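PDB 4ZAD: ferulic acid decarboxylase 1 from Candida dubliniensis, which probably catalyses the reversible decarboxylation of aromatic acrylic acids such as ferulic, p-coumaric and cinnamic acid to vinyl products, using prenylated FMN. Local coordinates for residues His349-Thr361 against Ala371-Lys383. Residues are numbered along the deposited sequence; the frame is centred on the assembly and turned at random.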
loop_
_atom_site.group_PDB
_atom_site.type_symbol
_atom_site.label_atom_id
_atom_site.label_comp_id
_atom_site.label_asym_id
_atom_site.label_seq_id
_atom_site.Cartn_x
_atom_site.Cartn_y
_atom_site.Cartn_z
ATOM N N HIS A 349 5.783 13.241 -26.709
ATOM C CA HIS A 349 5.830 14.598 -26.162
ATOM C C HIS A 349 7.252 15.061 -26.121
ATOM O O HIS A 349 8.075 14.424 -25.452
ATOM C CB HIS A 349 5.288 14.658 -24.749
ATOM C CG HIS A 349 4.898 16.033 -24.311
ATOM N ND1 HIS A 349 5.796 16.930 -23.789
ATOM C CD2 HIS A 349 3.695 16.661 -24.317
ATOM C CE1 HIS A 349 5.163 18.050 -23.482
ATOM N NE2 HIS A 349 3.885 17.915 -23.793
ATOM N N PRO A 350 7.552 16.188 -26.804
ATOM C CA PRO A 350 8.961 16.608 -26.957
ATOM C C PRO A 350 9.727 16.801 -25.646
ATOM O O PRO A 350 10.920 16.598 -25.632
ATOM C CB PRO A 350 8.880 17.922 -27.776
ATOM C CG PRO A 350 7.449 18.358 -27.734
ATOM C CD PRO A 350 6.624 17.086 -27.524
ATOM N N VAL A 351 9.049 17.177 -24.572
ATOM C CA VAL A 351 9.701 17.365 -23.263
ATOM C C VAL A 351 9.623 16.110 -22.386
ATOM O O VAL A 351 10.646 15.606 -21.888
ATOM C CB VAL A 351 9.042 18.521 -22.493
ATOM C CG1 VAL A 351 9.619 18.613 -21.102
ATOM C CG2 VAL A 351 9.214 19.853 -23.251
ATOM N N LEU A 352 8.388 15.632 -22.208
ATOM C CA LEU A 352 8.051 14.498 -21.331
ATOM C C LEU A 352 8.714 13.182 -21.782
ATOM O O LEU A 352 9.053 12.351 -20.957
ATOM C CB LEU A 352 6.500 14.364 -21.205
ATOM C CG LEU A 352 5.802 14.963 -19.973
ATOM C CD1 LEU A 352 6.598 16.104 -19.454
ATOM C CD2 LEU A 352 4.336 15.405 -20.202
ATOM N N SER A 353 8.978 13.042 -23.077
ATOM C CA SER A 353 9.717 11.877 -23.578
ATOM C C SER A 353 11.168 11.820 -23.198
ATOM O O SER A 353 11.756 10.761 -23.286
ATOM C CB SER A 353 9.635 11.762 -25.090
ATOM O OG SER A 353 10.187 12.905 -25.750
ATOM N N LYS A 354 11.759 12.935 -22.786
ATOM C CA LYS A 354 13.171 12.949 -22.366
ATOM C C LYS A 354 13.373 12.435 -20.936
ATOM O O LYS A 354 14.448 11.912 -20.604
ATOM C CB LYS A 354 13.750 14.376 -22.435
ATOM C CG LYS A 354 13.845 15.047 -23.828
ATOM C CD LYS A 354 14.709 16.339 -23.722
ATOM C CE LYS A 354 14.108 17.613 -24.379
ATOM N NZ LYS A 354 14.307 18.864 -23.522
ATOM N N ILE A 355 12.354 12.630 -20.089
ATOM C CA ILE A 355 12.444 12.367 -18.651
ATOM C C ILE A 355 11.597 11.228 -18.124
ATOM O O ILE A 355 11.909 10.704 -17.070
ATOM C CB ILE A 355 12.039 13.606 -17.803
ATOM C CG1 ILE A 355 10.605 14.036 -18.106
ATOM C CG2 ILE A 355 13.043 14.753 -17.982
ATOM C CD1 ILE A 355 10.151 15.213 -17.289
ATOM N N VAL A 356 10.526 10.852 -18.822
ATOM C CA VAL A 356 9.614 9.827 -18.305
ATOM C C VAL A 356 10.048 8.460 -18.732
ATOM O O VAL A 356 9.983 8.129 -19.919
ATOM C CB VAL A 356 8.167 9.998 -18.787
ATOM C CG1 VAL A 356 7.316 8.768 -18.353
ATOM C CG2 VAL A 356 7.576 11.284 -18.282
ATOM N N GLU A 357 10.417 7.625 -17.766
ATOM C CA GLU A 357 10.901 6.278 -18.074
ATOM C C GLU A 357 9.804 5.251 -18.245
ATOM O O GLU A 357 9.947 4.311 -19.022
ATOM C CB GLU A 357 11.855 5.800 -16.994
ATOM C CG GLU A 357 13.294 6.287 -17.232
ATOM C CD GLU A 357 14.257 5.856 -16.124
ATOM O OE1 GLU A 357 14.139 4.700 -15.641
ATOM O OE2 GLU A 357 15.124 6.675 -15.735
ATOM N N ASP A 358 8.715 5.422 -17.500
ATOM C CA ASP A 358 7.652 4.417 -17.384
ATOM C C ASP A 358 6.489 5.035 -16.630
ATOM O O ASP A 358 6.674 5.987 -15.878
ATOM C CB ASP A 358 8.149 3.183 -16.632
ATOM C CG ASP A 358 8.654 2.071 -17.548
ATOM O OD1 ASP A 358 8.248 1.985 -18.734
ATOM O OD2 ASP A 358 9.462 1.259 -17.062
ATOM N N VAL A 359 5.286 4.532 -16.879
ATOM C CA VAL A 359 4.123 4.881 -16.090
ATOM C C VAL A 359 3.347 3.606 -15.815
ATOM O O VAL A 359 3.351 2.686 -16.627
ATOM C CB VAL A 359 3.205 5.938 -16.780
ATOM C CG1 VAL A 359 4.037 7.056 -17.396
ATOM C CG2 VAL A 359 2.285 5.310 -17.807
ATOM N N PHE A 360 2.687 3.541 -14.664
ATOM C CA PHE A 360 1.917 2.380 -14.326
ATOM C C PHE A 360 0.895 2.751 -13.319
ATOM O O PHE A 360 1.133 3.646 -12.513
ATOM C CB PHE A 360 2.812 1.314 -13.739
ATOM C CG PHE A 360 2.085 0.073 -13.339
ATOM C CD1 PHE A 360 1.420 -0.659 -14.279
ATOM C CD2 PHE A 360 2.074 -0.341 -12.027
ATOM C CE1 PHE A 360 0.765 -1.817 -13.936
ATOM C CE2 PHE A 360 1.390 -1.457 -11.655
ATOM C CZ PHE A 360 0.727 -2.211 -12.621
ATOM N N THR A 361 -0.256 2.080 -13.410
ATOM C CA THR A 361 -1.389 2.270 -12.490
ATOM C C THR A 361 -1.326 1.182 -11.442
ATOM O O THR A 361 -1.642 0.018 -11.735
ATOM C CB THR A 361 -2.740 2.096 -13.173
ATOM O OG1 THR A 361 -2.689 0.908 -13.965
ATOM C CG2 THR A 361 -3.104 3.302 -14.022
ATOM N N ALA A 371 1.442 6.208 -11.428
ATOM C CA ALA A 371 2.808 6.502 -11.048
ATOM C C ALA A 371 3.532 6.889 -12.310
ATOM O O ALA A 371 3.344 6.228 -13.357
ATOM C CB ALA A 371 3.463 5.272 -10.409
ATOM N N VAL A 372 4.370 7.924 -12.214
ATOM C CA VAL A 372 5.201 8.381 -13.347
ATOM C C VAL A 372 6.673 8.379 -12.985
ATOM O O VAL A 372 7.107 9.196 -12.206
ATOM C CB VAL A 372 4.785 9.800 -13.738
ATOM C CG1 VAL A 372 5.748 10.396 -14.762
ATOM C CG2 VAL A 372 3.357 9.762 -14.271
ATOM N N LYS A 373 7.437 7.460 -13.534
ATOM C CA LYS A 373 8.832 7.309 -13.138
ATOM C C LYS A 373 9.768 8.217 -13.962
ATOM O O LYS A 373 9.904 8.038 -15.163
ATOM C CB LYS A 373 9.243 5.860 -13.298
ATOM C CG LYS A 373 10.671 5.569 -12.872
ATOM C CD LYS A 373 10.983 4.070 -12.935
ATOM C CE LYS A 373 12.419 3.797 -12.493
ATOM N NZ LYS A 373 12.805 2.389 -12.695
ATOM N N ILE A 374 10.397 9.177 -13.293
ATOM C CA ILE A 374 11.233 10.239 -13.873
ATOM C C ILE A 374 12.712 9.932 -13.700
ATOM O O ILE A 374 13.166 9.652 -12.604
ATOM C CB ILE A 374 10.981 11.598 -13.125
ATOM C CG1 ILE A 374 9.492 11.996 -13.186
ATOM C CG2 ILE A 374 11.877 12.681 -13.624
ATOM C CD1 ILE A 374 8.862 11.954 -14.574
ATOM N N ASN A 375 13.446 9.976 -14.805
ATOM C CA ASN A 375 14.898 10.005 -14.829
ATOM C C ASN A 375 15.425 11.346 -14.288
ATOM O O ASN A 375 15.384 12.358 -14.986
ATOM C CB ASN A 375 15.334 9.825 -16.274
ATOM C CG ASN A 375 16.852 9.721 -16.431
ATOM O OD1 ASN A 375 17.608 10.625 -16.033
ATOM N ND2 ASN A 375 17.301 8.611 -17.012
ATOM N N THR A 376 15.917 11.368 -13.055
ATOM C CA THR A 376 16.406 12.630 -12.443
ATOM C C THR A 376 17.567 13.319 -13.193
ATOM O O THR A 376 17.619 14.533 -13.225
ATOM C CB THR A 376 16.785 12.447 -10.942
ATOM O OG1 THR A 376 17.727 11.386 -10.791
ATOM C CG2 THR A 376 15.565 12.092 -10.150
ATOM N N HIS A 377 18.483 12.546 -13.786
ATOM C CA HIS A 377 19.607 13.100 -14.543
ATOM C C HIS A 377 19.144 13.985 -15.686
ATOM O O HIS A 377 19.615 15.114 -15.852
ATOM C CB HIS A 377 20.505 11.986 -15.113
ATOM C CG HIS A 377 21.420 11.386 -14.099
ATOM N ND1 HIS A 377 22.649 11.939 -13.787
ATOM C CD2 HIS A 377 21.266 10.310 -13.284
ATOM C CE1 HIS A 377 23.223 11.210 -12.842
ATOM N NE2 HIS A 377 22.401 10.222 -12.514
ATOM N N GLU A 378 18.221 13.467 -16.476
ATOM C CA GLU A 378 17.618 14.261 -17.520
ATOM C C GLU A 378 16.728 15.323 -16.932
ATOM O O GLU A 378 16.470 16.300 -17.608
ATOM C CB GLU A 378 16.790 13.385 -18.457
ATOM C CG GLU A 378 17.596 12.390 -19.220
ATOM C CD GLU A 378 18.546 13.029 -20.198
ATOM O OE1 GLU A 378 18.170 14.032 -20.857
ATOM O OE2 GLU A 378 19.659 12.489 -20.330
ATOM N N LEU A 379 16.221 15.115 -15.710
ATOM C CA LEU A 379 15.372 16.115 -15.059
ATOM C C LEU A 379 16.141 17.390 -14.737
ATOM O O LEU A 379 15.629 18.510 -14.854
ATOM C CB LEU A 379 14.734 15.564 -13.787
ATOM C CG LEU A 379 13.775 16.558 -13.128
ATOM C CD1 LEU A 379 12.724 16.996 -14.155
ATOM C CD2 LEU A 379 13.122 16.042 -11.822
ATOM N N VAL A 380 17.377 17.232 -14.306
ATOM C CA VAL A 380 18.216 18.407 -14.020
ATOM C C VAL A 380 18.409 19.285 -15.278
ATOM O O VAL A 380 18.267 20.517 -15.211
ATOM C CB VAL A 380 19.577 18.010 -13.425
ATOM C CG1 VAL A 380 20.396 19.245 -13.126
ATOM C CG2 VAL A 380 19.351 17.152 -12.165
ATOM N N LYS A 381 18.689 18.643 -16.406
ATOM C CA LYS A 381 18.906 19.365 -17.648
ATOM C C LYS A 381 17.761 20.348 -17.973
ATOM O O LYS A 381 18.012 21.466 -18.448
ATOM C CB LYS A 381 19.113 18.395 -18.802
ATOM C CG LYS A 381 20.407 17.564 -18.685
ATOM C CD LYS A 381 20.526 16.452 -19.789
ATOM C CE LYS A 381 21.587 15.383 -19.377
ATOM N NZ LYS A 381 21.913 14.343 -20.432
ATOM N N LEU A 382 16.521 19.948 -17.695
ATOM C CA LEU A 382 15.341 20.780 -17.936
ATOM C C LEU A 382 15.310 22.062 -17.130
ATOM O O LEU A 382 14.603 22.998 -17.493
ATOM C CB LEU A 382 14.057 20.000 -17.613
ATOM C CG LEU A 382 13.653 18.857 -18.527
ATOM C CD1 LEU A 382 12.294 18.295 -18.077
ATOM C CD2 LEU A 382 13.575 19.400 -19.922
ATOM N N LYS A 383 16.052 22.105 -16.029
ATOM C CA LYS A 383 16.144 23.318 -15.216
ATOM C C LYS A 383 14.728 23.756 -14.851
ATOM O O LYS A 383 14.277 24.855 -15.188
ATOM C CB LYS A 383 16.950 24.435 -15.936
ATOM C CG LYS A 383 18.490 24.363 -15.667
ATOM C CD LYS A 383 19.335 25.198 -16.685
ATOM C CE LYS A 383 19.973 24.302 -17.799
ATOM N NZ LYS A 383 20.380 24.982 -19.112
#
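Glu357 reaches across to Lys373 and Asn375. Its CB lies 3.5 Å from Lys373 O, the same oxygen that accepts from Glu357 N at 2.7 Å. CG and CD then pass beside Asn375 CB. At the tip the carboxylate divides. OE1 makes a long salt bridge to Lys373 NZ at 4.0 Å, with Lys373 fully extended. OE2 takes a weak, bent bond from Asn375 ND2 (3.2 Å, 123° at the hydrogen), and the carboxylate and amide planes are 65° apart. The strands form an antiparallel hairpin, and 356-360 is an outer strand of the mixed sheet within this chain. Glu357 and Asp358 together face Lys373, a beta bulge with Glu357 as the extra residue. Asp358 O accepts from Lys373 N, while its carboxylate is paired with Lys100 and Lys343. Asn375 also N-caps helix 376-381: CG anti to the backbone N (chi1 -175°) directs OD1 to Glu378 N at 2.9 Å. Asn375 N donates to Ile355 O at 2.8 Å. The Ile355 side chain crosses Leu382 at about a right angle, CG2 lying 3.6 Å from Leu382 CD1. Leu389 of helix 386-399 also touches Ile355.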